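Local structure of fatty acyl CoA synthetase FADD13 (FATTY-ACYL-CoA SYNTHETASE) (3R44) at residues L63-G68 against S116-Y121; A88-A93 against P163-G168; D171-M176 against H190-V195; H184-V189 against K374-R379. The protein belongs to the ANL group of AMP-binding enzymes as a fatty acyl CoA synthetase, with a large N-terminal part and a smaller C-terminal domain. All coordinates share one frame; numbering follows the deposited sequence. Where two conformers were deposited one is given.

Contact 1: residues L63-G68 against S116-Y121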
loop_
_atom_site.group_PDB
_atom_site.type_symbol
_atom_site.label_atom_id
_atom_site.label_comp_id
_atom_site.label_asym_id
_atom_site.label_seq_id
_atom_site.Cartn_x
_atom_site.Cartn_y
_atom_site.Cartn_z
ATOM N N LEU A 63 24.626 -16.303 -7.803
ATOM C CA LEU A 63 24.345 -15.435 -8.936
ATOM C C LEU A 63 25.094 -14.112 -8.904
ATOM O O LEU A 63 25.025 -13.336 -9.856
ATOM C CB LEU A 63 22.836 -15.218 -9.058
ATOM C CG LEU A 63 21.983 -16.463 -9.268
ATOM C CD1 LEU A 63 20.461 -16.158 -9.155
ATOM C CD2 LEU A 63 22.302 -17.109 -10.617
ATOM N N GLY A 64 25.899 -13.873 -7.887
ATOM C CA GLY A 64 26.746 -12.693 -7.913
ATOM C C GLY A 64 26.163 -11.575 -7.084
ATOM O O GLY A 64 26.747 -10.490 -7.007
ATOM N N ILE A 65 25.039 -11.844 -6.425
ATOM C CA ILE A 65 24.428 -10.813 -5.574
ATOM C C ILE A 65 25.277 -10.569 -4.320
ATOM O O ILE A 65 25.682 -11.498 -3.617
ATOM C CB ILE A 65 22.953 -11.141 -5.191
ATOM C CG1 ILE A 65 22.020 -11.040 -6.389
ATOM C CG2 ILE A 65 22.463 -10.255 -3.987
ATOM C CD1 ILE A 65 21.952 -9.675 -7.098
ATOM N N ALA A 66 25.601 -9.310 -4.089
ATOM C CA ALA A 66 26.385 -8.901 -2.946
ATOM C C ALA A 66 25.668 -7.748 -2.304
ATOM O O ALA A 66 24.610 -7.300 -2.778
ATOM C CB ALA A 66 27.816 -8.485 -3.382
ATOM N N LYS A 67 26.241 -7.262 -1.220
ATOM C CA LYS A 67 25.684 -6.119 -0.496
ATOM C C LYS A 67 25.380 -4.943 -1.423
ATOM O O LYS A 67 26.230 -4.493 -2.195
ATOM C CB LYS A 67 26.647 -5.658 0.613
ATOM C CG LYS A 67 26.113 -4.481 1.425
ATOM C CD LYS A 67 27.134 -4.038 2.479
ATOM C CE LYS A 67 26.623 -2.802 3.234
ATOM N NZ LYS A 67 25.156 -2.869 3.255
ATOM N N GLY A 68 24.134 -4.501 -1.398
ATOM C CA GLY A 68 23.684 -3.315 -2.105
ATOM C C GLY A 68 23.081 -3.646 -3.484
ATOM O O GLY A 68 22.347 -2.817 -4.029
ATOM N N SER A 116 18.496 -3.275 -11.391
ATOM C CA SER A 116 18.404 -4.654 -10.919
ATOM C C SER A 116 19.389 -5.513 -11.677
ATOM O O SER A 116 19.510 -5.433 -12.917
ATOM C CB SER A 116 17.026 -5.287 -11.099
ATOM O OG SER A 116 16.109 -4.650 -10.212
ATOM N N LYS A 117 20.049 -6.373 -10.922
ATOM C CA LYS A 117 21.031 -7.301 -11.470
ATOM C C LYS A 117 20.426 -8.655 -11.806
ATOM O O LYS A 117 20.816 -9.308 -12.743
ATOM C CB LYS A 117 22.130 -7.451 -10.423
ATOM C CG LYS A 117 23.327 -8.260 -10.800
ATOM C CD LYS A 117 24.453 -8.008 -9.755
ATOM C CE LYS A 117 25.686 -8.856 -10.066
ATOM N NZ LYS A 117 26.193 -8.642 -11.457
ATOM N N VAL A 118 19.475 -9.100 -10.986
ATOM C CA VAL A 118 18.871 -10.406 -11.119
ATOM C C VAL A 118 17.392 -10.186 -11.111
ATOM O O VAL A 118 16.912 -9.363 -10.336
ATOM C CB VAL A 118 19.296 -11.316 -9.930
ATOM C CG1 VAL A 118 18.452 -12.593 -9.845
ATOM C CG2 VAL A 118 20.822 -11.659 -10.054
ATOM N N VAL A 119 16.685 -10.892 -11.970
ATOM C CA VAL A 119 15.229 -10.830 -12.009
ATOM C C VAL A 119 14.683 -12.223 -11.768
ATOM O O VAL A 119 15.019 -13.155 -12.504
ATOM C CB VAL A 119 14.731 -10.270 -13.344
ATOM C CG1 VAL A 119 13.193 -10.311 -13.404
ATOM C CG2 VAL A 119 15.314 -8.802 -13.499
ATOM N N ILE A 120 13.898 -12.364 -10.709
ATOM C CA ILE A 120 13.269 -13.650 -10.385
ATOM C C ILE A 120 11.774 -13.534 -10.694
ATOM O O ILE A 120 11.099 -12.668 -10.114
ATOM C CB ILE A 120 13.530 -14.068 -8.946
ATOM C CG1 ILE A 120 15.044 -14.170 -8.677
ATOM C CG2 ILE A 120 12.861 -15.449 -8.702
ATOM C CD1 ILE A 120 15.368 -14.421 -7.304
ATOM N N TYR A 121 11.267 -14.363 -11.611
ATOM C CA TYR A 121 9.897 -14.237 -12.054
ATOM C C TYR A 121 9.083 -15.495 -12.027
ATOM O O TYR A 121 9.562 -16.629 -12.268
ATOM C CB TYR A 121 9.833 -13.613 -13.437
ATOM C CG TYR A 121 10.407 -14.462 -14.543
ATOM C CD1 TYR A 121 9.588 -15.280 -15.331
ATOM C CD2 TYR A 121 11.760 -14.459 -14.792
ATOM C CE1 TYR A 121 10.128 -16.046 -16.351
ATOM C CE2 TYR A 121 12.304 -15.231 -15.783
ATOM C CZ TYR A 121 11.500 -16.007 -16.561
ATOM O OH TYR A 121 12.119 -16.740 -17.564
#

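Contact 2: residues A88-A93 against P163-G168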
loop_
_atom_site.group_PDB
_atom_site.type_symbol
_atom_site.label_atom_id
_atom_site.label_comp_id
_atom_site.label_asym_id
_atom_site.label_seq_id
_atom_site.Cartn_x
_atom_site.Cartn_y
_atom_site.Cartn_z
ATOM N N ALA A 88 17.729 -12.098 0.705
ATOM C CA ALA A 88 18.388 -10.840 0.305
ATOM C C ALA A 88 18.764 -9.960 1.514
ATOM O O ALA A 88 19.891 -9.412 1.543
ATOM C CB ALA A 88 17.498 -10.021 -0.682
ATOM N N ALA A 89 17.840 -9.834 2.472
ATOM C CA ALA A 89 18.091 -9.090 3.726
ATOM C C ALA A 89 19.371 -9.571 4.455
ATOM O O ALA A 89 20.229 -8.777 4.851
ATOM C CB ALA A 89 16.851 -9.145 4.653
ATOM N N LYS A 90 19.532 -10.886 4.587
ATOM C CA LYS A 90 20.706 -11.459 5.240
ATOM C C LYS A 90 21.997 -11.113 4.510
ATOM O O LYS A 90 23.035 -10.976 5.149
ATOM C CB LYS A 90 20.597 -12.974 5.343
ATOM C CG LYS A 90 19.459 -13.423 6.306
ATOM C CD LYS A 90 19.397 -14.966 6.272
ATOM C CE LYS A 90 18.162 -15.498 6.967
ATOM N NZ LYS A 90 18.592 -15.969 8.232
ATOM N N LEU A 91 21.933 -10.997 3.184
ATOM C CA LEU A 91 23.093 -10.612 2.353
ATOM C C LEU A 91 23.379 -9.133 2.214
ATOM O O LEU A 91 24.451 -8.751 1.683
ATOM C CB LEU A 91 22.906 -11.176 0.926
ATOM C CG LEU A 91 22.823 -12.688 0.771
ATOM C CD1 LEU A 91 22.520 -13.035 -0.677
ATOM C CD2 LEU A 91 24.126 -13.345 1.184
ATOM N N GLY A 92 22.477 -8.279 2.667
ATOM C CA GLY A 92 22.600 -6.830 2.498
ATOM C C GLY A 92 22.207 -6.404 1.084
ATOM O O GLY A 92 22.475 -5.279 0.650
ATOM N N ALA A 93 21.573 -7.319 0.373
ATOM C CA ALA A 93 20.956 -7.053 -0.922
ATOM C C ALA A 93 19.615 -6.322 -0.829
ATOM O O ALA A 93 18.986 -6.216 0.229
ATOM C CB ALA A 93 20.841 -8.392 -1.819
ATOM N N PRO A 163 24.253 -17.091 6.320
ATOM C CA PRO A 163 25.337 -16.213 5.849
ATOM C C PRO A 163 25.969 -15.352 6.949
ATOM O O PRO A 163 25.322 -15.029 7.939
ATOM C CB PRO A 163 24.634 -15.271 4.851
ATOM C CG PRO A 163 23.302 -15.962 4.552
ATOM C CD PRO A 163 22.948 -16.676 5.786
ATOM N N ALA A 164 27.209 -14.949 6.745
ATOM C CA ALA A 164 27.808 -13.939 7.592
ATOM C C ALA A 164 26.956 -12.695 7.348
ATOM O O ALA A 164 26.894 -12.170 6.234
ATOM C CB ALA A 164 29.282 -13.703 7.196
ATOM N N VAL A 165 26.214 -12.259 8.345
ATOM C CA VAL A 165 25.352 -11.106 8.142
ATOM C C VAL A 165 26.079 -9.949 8.804
ATOM O O VAL A 165 26.375 -10.012 10.015
ATOM C CB VAL A 165 23.946 -11.322 8.770
ATOM C CG1 VAL A 165 23.093 -10.075 8.649
ATOM C CG2 VAL A 165 23.246 -12.484 8.137
ATOM N N GLU A 166 26.469 -8.949 8.033
ATOM C CA GLU A 166 27.282 -7.821 8.591
ATOM C C GLU A 166 26.783 -6.474 8.061
ATOM O O GLU A 166 27.552 -5.532 7.828
ATOM C CB GLU A 166 28.755 -8.011 8.290
ATOM C CG GLU A 166 29.124 -8.039 6.796
ATOM C CD GLU A 166 30.377 -8.870 6.501
ATOM O OE1 GLU A 166 30.568 -9.958 7.119
ATOM O OE2 GLU A 166 31.155 -8.429 5.624
ATOM N N CYS A 167 25.482 -6.439 7.830
ATOM C CA CYS A 167 24.814 -5.270 7.313
ATOM C C CYS A 167 23.482 -5.152 8.031
ATOM O O CYS A 167 23.001 -6.111 8.659
ATOM C CB CYS A 167 24.578 -5.420 5.839
ATOM S SG CYS A 167 23.742 -6.917 5.548
ATOM N N GLY A 168 22.935 -3.955 8.020
ATOM C CA GLY A 168 21.636 -3.729 8.607
ATOM C C GLY A 168 21.460 -2.277 8.933
ATOM O O GLY A 168 22.114 -1.437 8.363
#

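Contact 3: residues D171-M176 against H190-V195. With HIS (histidine), chain B.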
loop_
_atom_site.group_PDB
_atom_site.type_symbol
_atom_site.label_atom_id
_atom_site.label_comp_id
_atom_site.label_asym_id
_atom_site.label_seq_id
_atom_site.Cartn_x
_atom_site.Cartn_y
_atom_site.Cartn_z
ATOM N N ASP A 171 21.295 0.466 6.201
ATOM C CA ASP A 171 21.516 -0.147 4.911
ATOM C C ASP A 171 20.212 -0.355 4.102
ATOM O O ASP A 171 19.184 -0.772 4.644
ATOM C CB ASP A 171 22.271 -1.469 5.064
ATOM C CG ASP A 171 23.699 -1.261 5.546
ATOM O OD1 ASP A 171 24.236 -0.146 5.353
ATOM O OD2 ASP A 171 24.254 -2.217 6.096
ATOM N N ASN A 172 20.278 -0.079 2.801
ATOM C CA ASN A 172 19.143 -0.318 1.941
ATOM C C ASN A 172 18.684 -1.742 1.976
ATOM O O ASN A 172 19.514 -2.669 1.987
ATOM C CB ASN A 172 19.402 -0.004 0.485
ATOM C CG ASN A 172 19.749 1.407 0.248
ATOM O OD1 ASN A 172 19.456 2.258 1.083
ATOM N ND2 ASN A 172 20.403 1.677 -0.899
ATOM N N LEU A 173 17.369 -1.914 1.917
ATOM C CA LEU A 173 16.732 -3.219 1.965
ATOM C C LEU A 173 15.761 -3.457 0.801
ATOM O O LEU A 173 15.656 -4.573 0.298
ATOM C CB LEU A 173 15.964 -3.403 3.300
ATOM C CG LEU A 173 15.163 -4.708 3.494
ATOM C CD1 LEU A 173 16.017 -5.962 3.200
ATOM C CD2 LEU A 173 14.504 -4.839 4.866
ATOM N N PHE A 174 14.933 -2.487 0.474
ATOM C CA PHE A 174 14.065 -2.678 -0.691
ATOM C C PHE A 174 13.804 -1.390 -1.409
ATOM O O PHE A 174 13.930 -0.304 -0.787
ATOM C CB PHE A 174 12.816 -3.517 -0.393
ATOM C CG PHE A 174 11.776 -2.847 0.441
ATOM C CD1 PHE A 174 10.815 -2.049 -0.162
ATOM C CD2 PHE A 174 11.681 -3.086 1.788
ATOM C CE1 PHE A 174 9.800 -1.389 0.600
ATOM C CE2 PHE A 174 10.670 -2.472 2.549
ATOM C CZ PHE A 174 9.717 -1.636 1.953
ATOM N N ILE A 175 13.426 -1.513 -2.687
ATOM C CA ILE A 175 12.949 -0.374 -3.452
ATOM C C ILE A 175 11.591 -0.730 -4.002
ATOM O O ILE A 175 11.441 -1.727 -4.690
ATOM C CB ILE A 175 13.867 0.003 -4.629
ATOM C CG1 ILE A 175 15.314 0.234 -4.222
ATOM C CG2 ILE A 175 13.371 1.281 -5.293
ATOM C CD1 ILE A 175 16.334 0.096 -5.336
ATOM N N MET A 176 10.611 0.078 -3.667
ATOM C CA MET A 176 9.282 -0.115 -4.145
ATOM C C MET A 176 8.846 1.074 -4.977
ATOM O O MET A 176 8.949 2.258 -4.559
ATOM C CB MET A 176 8.313 -0.390 -2.967
ATOM C CG MET A 176 8.595 -1.760 -2.214
ATOM S SD MET A 176 7.074 -2.611 -1.703
ATOM C CE MET A 176 5.928 -1.384 -2.160
ATOM N N HIS A 190 13.583 1.771 1.084
ATOM C CA HIS A 190 13.495 1.458 2.517
ATOM C C HIS A 190 14.712 0.667 2.998
ATOM O O HIS A 190 15.386 0.016 2.233
ATOM C CB HIS A 190 12.173 0.755 2.863
ATOM C CG HIS A 190 11.004 1.693 2.911
ATOM N ND1 HIS A 190 10.808 2.577 3.954
ATOM C CD2 HIS A 190 10.043 1.978 1.992
ATOM C CE1 HIS A 190 9.775 3.345 3.681
ATOM N NE2 HIS A 190 9.282 2.997 2.502
ATOM N N THR A 191 14.940 0.726 4.294
ATOM C CA THR A 191 16.100 0.161 4.934
ATOM C C THR A 191 15.639 -0.867 5.990
ATOM O O THR A 191 14.415 -1.094 6.213
ATOM C CB THR A 191 16.891 1.251 5.649
ATOM O OG1 THR A 191 16.029 1.852 6.648
ATOM C CG2 THR A 191 17.472 2.293 4.614
ATOM N N HIS A 192 16.615 -1.584 6.557
ATOM C CA HIS A 192 16.318 -2.537 7.608
ATOM C C HIS A 192 15.662 -1.729 8.760
ATOM O O HIS A 192 14.707 -2.175 9.378
ATOM C CB HIS A 192 17.554 -3.274 8.118
ATOM C CG HIS A 192 18.154 -4.219 7.119
ATOM N ND1 HIS A 192 18.001 -5.591 7.184
ATOM C CD2 HIS A 192 18.772 -3.969 5.942
ATOM C CE1 HIS A 192 18.576 -6.146 6.128
ATOM N NE2 HIS A 192 19.093 -5.187 5.378
ATOM N N GLU A 193 16.177 -0.549 9.036
ATOM C CA GLU A 193 15.647 0.291 10.101
ATOM C C GLU A 193 14.222 0.727 9.841
ATOM O O GLU A 193 13.416 0.686 10.754
ATOM C CB GLU A 193 16.522 1.534 10.321
ATOM C CG GLU A 193 15.894 2.623 11.203
ATOM C CD GLU A 193 16.852 3.814 11.425
ATOM O OE1 GLU A 193 17.010 4.628 10.496
ATOM O OE2 GLU A 193 17.490 3.916 12.493
ATOM N N SER A 194 13.916 1.193 8.621
ATOM C CA SER A 194 12.544 1.669 8.357
ATOM C C SER A 194 11.512 0.567 8.385
ATOM O O SER A 194 10.424 0.719 8.875
ATOM C CB SER A 194 12.521 2.610 7.107
ATOM O OG SER A 194 12.835 1.923 5.886
ATOM N N VAL A 195 11.887 -0.590 7.870
ATOM C CA VAL A 195 11.056 -1.741 7.825
ATOM C C VAL A 195 10.795 -2.241 9.252
ATOM O O VAL A 195 9.661 -2.564 9.640
ATOM C CB VAL A 195 11.808 -2.832 6.943
ATOM C CG1 VAL A 195 11.319 -4.195 7.141
ATOM C CG2 VAL A 195 11.738 -2.418 5.471
HETATM N N HIS B . 16.693 -0.275 16.127
HETATM C CA HIS B . 17.094 -1.236 15.071
HETATM C C HIS B . 16.764 -0.681 13.703
HETATM O O HIS B . 17.586 -0.487 12.803
HETATM C CB HIS B . 16.384 -2.581 15.332
HETATM C CG HIS B . 16.308 -3.496 14.154
HETATM N ND1 HIS B . 16.143 -4.863 14.306
HETATM C CD2 HIS B . 16.367 -3.264 12.810
HETATM C CE1 HIS B . 16.094 -5.427 13.105
HETATM N NE2 HIS B . 16.216 -4.480 12.185
HETATM O OXT HIS B . 15.595 -0.396 13.457
HETATM O O HOH W 1 19.725 -5.339 2.688
#

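Contact 4: residues H184-V189 against K374-R379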
loop_
_atom_site.group_PDB
_atom_site.type_symbol
_atom_site.label_atom_id
_atom_site.label_comp_id
_atom_site.label_asym_id
_atom_site.label_seq_id
_atom_site.Cartn_x
_atom_site.Cartn_y
_atom_site.Cartn_z
ATOM N N HIS A 184 6.386 8.643 -15.133
ATOM C CA HIS A 184 7.208 7.512 -14.636
ATOM C C HIS A 184 7.196 7.373 -13.099
ATOM O O HIS A 184 7.206 8.380 -12.380
ATOM C CB HIS A 184 8.689 7.667 -15.086
ATOM C CG HIS A 184 8.893 7.614 -16.576
ATOM N ND1 HIS A 184 9.547 8.610 -17.277
ATOM C CD2 HIS A 184 8.558 6.669 -17.489
ATOM C CE1 HIS A 184 9.586 8.287 -18.559
ATOM N NE2 HIS A 184 8.996 7.114 -18.713
ATOM N N PRO A 185 7.226 6.132 -12.586
ATOM C CA PRO A 185 7.283 6.046 -11.122
ATOM C C PRO A 185 8.640 6.521 -10.478
ATOM O O PRO A 185 9.605 6.759 -11.201
ATOM C CB PRO A 185 6.985 4.548 -10.867
ATOM C CG PRO A 185 7.590 3.841 -12.031
ATOM C CD PRO A 185 7.258 4.794 -13.207
ATOM N N LYS A 186 8.669 6.740 -9.159
ATOM C CA LYS A 186 9.912 6.909 -8.408
ATOM C C LYS A 186 10.071 5.701 -7.524
ATOM O O LYS A 186 9.086 5.147 -7.005
ATOM C CB LYS A 186 9.893 8.120 -7.468
ATOM C CG LYS A 186 9.647 9.433 -8.099
ATOM C CD LYS A 186 9.475 10.494 -7.002
ATOM C CE LYS A 186 8.040 10.479 -6.405
ATOM N NZ LYS A 186 6.988 10.821 -7.411
ATOM N N GLY A 187 11.318 5.306 -7.323
ATOM C CA GLY A 187 11.616 4.197 -6.452
ATOM C C GLY A 187 11.800 4.635 -5.055
ATOM O O GLY A 187 12.681 5.453 -4.752
ATOM N N VAL A 188 10.974 4.094 -4.182
ATOM C CA VAL A 188 11.014 4.433 -2.764
ATOM C C VAL A 188 11.977 3.467 -2.024
ATOM O O VAL A 188 11.737 2.251 -2.026
ATOM C CB VAL A 188 9.618 4.332 -2.168
ATOM C CG1 VAL A 188 9.658 4.587 -0.640
ATOM C CG2 VAL A 188 8.669 5.312 -2.870
ATOM N N VAL A 189 13.082 3.982 -1.464
ATOM C CA VAL A 189 14.114 3.156 -0.837
ATOM C C VAL A 189 13.817 2.998 0.644
ATOM O O VAL A 189 13.770 3.989 1.360
ATOM C CB VAL A 189 15.556 3.741 -1.008
ATOM C CG1 VAL A 189 16.606 2.794 -0.345
ATOM C CG2 VAL A 189 15.826 4.005 -2.525
ATOM N N LYS A 374 14.311 6.296 3.125
ATOM C CA LYS A 374 15.620 6.917 3.153
ATOM C C LYS A 374 15.738 7.997 2.074
ATOM O O LYS A 374 16.289 9.098 2.305
ATOM C CB LYS A 374 16.722 5.873 2.941
ATOM C CG LYS A 374 18.107 6.518 2.744
ATOM C CD LYS A 374 19.163 5.535 2.224
ATOM C CE LYS A 374 19.715 4.694 3.308
ATOM N NZ LYS A 374 20.898 3.882 2.833
ATOM N N GLU A 375 15.261 7.665 0.885
ATOM C CA GLU A 375 15.381 8.543 -0.264
ATOM C C GLU A 375 14.537 7.972 -1.404
ATOM O O GLU A 375 14.130 6.808 -1.356
ATOM C CB GLU A 375 16.830 8.591 -0.702
ATOM C CG GLU A 375 17.309 7.281 -1.320
ATOM C CD GLU A 375 18.827 7.143 -1.387
ATOM O OE1 GLU A 375 19.550 7.859 -0.671
ATOM O OE2 GLU A 375 19.279 6.262 -2.155
ATOM N N TYR A 376 14.289 8.782 -2.419
ATOM C CA TYR A 376 13.858 8.239 -3.698
ATOM C C TYR A 376 15.102 7.843 -4.479
ATOM O O TYR A 376 16.083 8.586 -4.516
ATOM C CB TYR A 376 13.055 9.275 -4.467
ATOM C CG TYR A 376 11.739 9.660 -3.882
ATOM C CD1 TYR A 376 10.679 8.738 -3.829
ATOM C CD2 TYR A 376 11.517 10.973 -3.400
ATOM C CE1 TYR A 376 9.473 9.105 -3.316
ATOM C CE2 TYR A 376 10.301 11.338 -2.900
ATOM C CZ TYR A 376 9.292 10.412 -2.861
ATOM O OH TYR A 376 8.078 10.750 -2.355
ATOM N N TRP A 377 15.082 6.640 -5.040
ATOM C CA TRP A 377 16.245 6.064 -5.643
ATOM C C TRP A 377 16.824 6.926 -6.774
ATOM O O TRP A 377 16.107 7.249 -7.722
ATOM C CB TRP A 377 15.885 4.675 -6.165
ATOM C CG TRP A 377 17.013 3.933 -6.837
ATOM C CD1 TRP A 377 17.104 3.676 -8.148
ATOM C CD2 TRP A 377 18.144 3.274 -6.229
ATOM N NE1 TRP A 377 18.231 2.981 -8.427
ATOM C CE2 TRP A 377 18.870 2.676 -7.260
ATOM C CE3 TRP A 377 18.602 3.135 -4.923
ATOM C CZ2 TRP A 377 20.087 2.010 -7.042
ATOM C CZ3 TRP A 377 19.784 2.442 -4.688
ATOM C CH2 TRP A 377 20.502 1.877 -5.721
ATOM N N ASN A 378 18.108 7.278 -6.649
ATOM C CA ASN A 378 18.824 8.137 -7.622
ATOM C C ASN A 378 18.099 9.427 -7.953
ATOM O O ASN A 378 18.275 9.985 -9.042
ATOM C CB ASN A 378 19.154 7.327 -8.867
ATOM C CG ASN A 378 20.119 6.231 -8.568
ATOM O OD1 ASN A 378 20.762 6.255 -7.532
ATOM N ND2 ASN A 378 20.206 5.260 -9.432
ATOM N N ARG A 379 17.307 9.905 -6.991
ATOM C CA ARG A 379 16.602 11.178 -7.070
ATOM C C ARG A 379 16.818 12.069 -5.846
ATOM O O ARG A 379 15.864 12.308 -5.092
ATOM C CB ARG A 379 15.119 10.966 -7.368
ATOM C CG ARG A 379 14.923 10.311 -8.730
ATOM C CD ARG A 379 13.476 10.154 -9.108
ATOM N NE ARG A 379 13.352 9.897 -10.562
ATOM C CZ ARG A 379 13.095 8.713 -11.113
ATOM N NH1 ARG A 379 12.847 7.668 -10.362
ATOM N NH2 ARG A 379 13.065 8.565 -12.426
#

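Contact 1: residues L63-G68 against S116-Y121
Leu63, at the C-terminal end of helix 46-62, reaches Val118 on strand 118-121 with one branch: its CD1 lies 4.1 Å from Val118 CG1, and the two side chains cross at about a right angle. Leu63 also rests on Asp144 and Ile146 of the adjoining strand. Gly64 then leaves the helix with a positive phi of 100° in a Schellman motif, a backbone shape that suits glycine. Its carbonyl O sits 3.6 Å from Lys117 CE, a contact with the methylene rather than the ammonium. Ile65 carries the rest. Its CD1 is 3.7 Å from Val118 CG2 and 4.0 Å from Lys117 CB, while Lys117 CD passes that same methyl at 4.0 Å. With CG anti to the backbone N (chi1 -174°), the Lys117 chain stays extended until a bend at chi4 and runs past Ile65 in the opposite direction. No hydrogen bond joins the two segments, so the loop leading from helix 46-62 to strand 70-74 meets both methyls of Val118 and the aliphatic part of Lys117 through van der Waals packing.

Contact 2: residues A88-A93 against P163-G168
Lys90 lays the aliphatic part of its chain across the Pro163 ring at about a right angle, with its CD 4.0 Å from Pro163 CD. The CB of Lys90 sits 4.1 Å from Pro163 CG and also meets a branch of Val165, whose CG2 is 3.9 Å away. The chain bends at chi4 and carries NZ to a salt bridge with Glu162 and a hydrogen bond with Asn50, leaving the methylenes to do the packing. One residue on, Leu91 points its CB away from the loop, yet its CD2 swings back to within 4.2 Å of Pro163 CB, so the proline touches two successive helix residues. The backbone of the helix end is also used. Both methyls of Val165 lie against the carbonyl O of Lys90, CG2 the nearer at 3.4 Å. Gly92 ends the helix in a Schellman motif with positive phi (78°): Ala93 N bonds to Ala88 O at 2.9 Å and Gly92 N to Ala89 O. The bare CA of Gly92 admits Cys167 SG to 3.3 Å, though Cys167 was modelled in two conformers and this approach holds for one. No hydrogen bond passes directly between the segments. Asn17 ND2, from the histidine pocket, bridges them by bonding to the carbonyls of Ala89 and Cys167. Helix 46-62 packs on Lys90, Leu91 and Pro163, helix 18-28 adds Trp20 against Val165, and the loop thus lies over the C-terminal end of helix 79-91 on its way to strand 172-178.

Contact 3: residues D171-M176 against H190-V195
His190 faces both Leu173 and Phe174, a classic beta bulge in the hairpin of strands 172-178 and 186-191. Its carbonyl O takes two N-H groups: Leu173 N at 2.8 Å in the carbonyl plane, and Phe174 N at 3.1 Å from 40° above it. His190 N returns a bond to Phe174 O. Its CB lies over one face of the Phe174 ring, 3.7 Å from the centroid. With His190 CG anti to the carbonyl carbon (chi1 -77°), the two side chains run side by side, their rings inclined at 36°. Thr191 caps the following helix in a capping box: OG1 accepts from Ser194 N at 3.0 Å, and its N donates to Ser194 OG at 2.9 Å. His192 N makes only a weak bond to Asp171 O. Leu173 CD1 comes over the face of the His192 ring, and a water joins His192 NE2 to Asn172 O. Glu193 places its CB 3.4 Å from O of the bound histidine. Val195, whose N bonds back to Thr191 O, sets CG2 3.7 Å from Leu173 CD2. Both buried imidazoles are held at each nitrogen, His190 by Ser194 and Thr318, His192 by the water and Ile18, which would restrict their rotation.

Contact 4: residues H184-V189 against K374-R379
Segments 184-189 and 374-379 run antiparallel, Val188 facing Tyr376 as a non-hydrogen-bonded pair, with Trp377 N bonded to Gly187 O at 2.7 Å, Val189 N to Glu375 O at 3.0 Å and Lys374 N to Val189 O. The Tyr376 ring of that pair receives Lys186 on one face: Lys186 CD stands over the ring centre, 3.8 Å from the centroid, and CE lies 3.7 Å from Tyr376 CE1. The bend at chi3 (-81°) keeps CE by the ring, while NZ lies 5.4 Å from the centroid, a long and at most weak cation-pi approach. Val188 CG2 and Gly187 O come to the ring edge, while Tyr376 OH bonds to Glu319. Strand 186-191 is the middle member of a three-stranded antiparallel sheet, between 172-178 and the short 375-376. His184 to Gly187 form the end of the glycine-, serine- and threonine-rich signature motif of ANL enzymes, whose preceding loop is partly unmodelled. On the other face of the sheet, Val189 CG2 touches Trp377 CB at 3.7 Å and meets the indole at its edge. The same valine packs on Glu375 CG. A type II turn from Tyr376 to Arg379 then folds the chain back, so that the Arg379 side chain crosses Lys186 at about a right angle, CD 4.0 Å from Lys186 CG. Its NH1 lies 3.6 Å from Lys186 CA and forms a long, weak ion pair with Asp113.

In the fold
Contacts 3 and 4 share strand 186-191 and belong to one sheet: Met176 O bonds to Val188 N, and Asn172 OD1 to Lys374 NZ. Both are built on backbone hydrogen bonds, contact 3 buried and contact 4 partly exposed. Contacts 1 and 2 have no hydrogen bonds between their own segments. Each instead uses a glycine-ended helix, packed on a strand in contact 1, near the surface, and on a loop in contact 2, largely buried. They meet where Gly68 N bonds to Gly92 O and Ile65 CG2 packs on Ala93 CB. Contact 2 leads on to contact 3 as Ala89 touches Leu173 and His192, while Lys67 of contact 1 reaches Asp171 of contact 3 by a salt bridge.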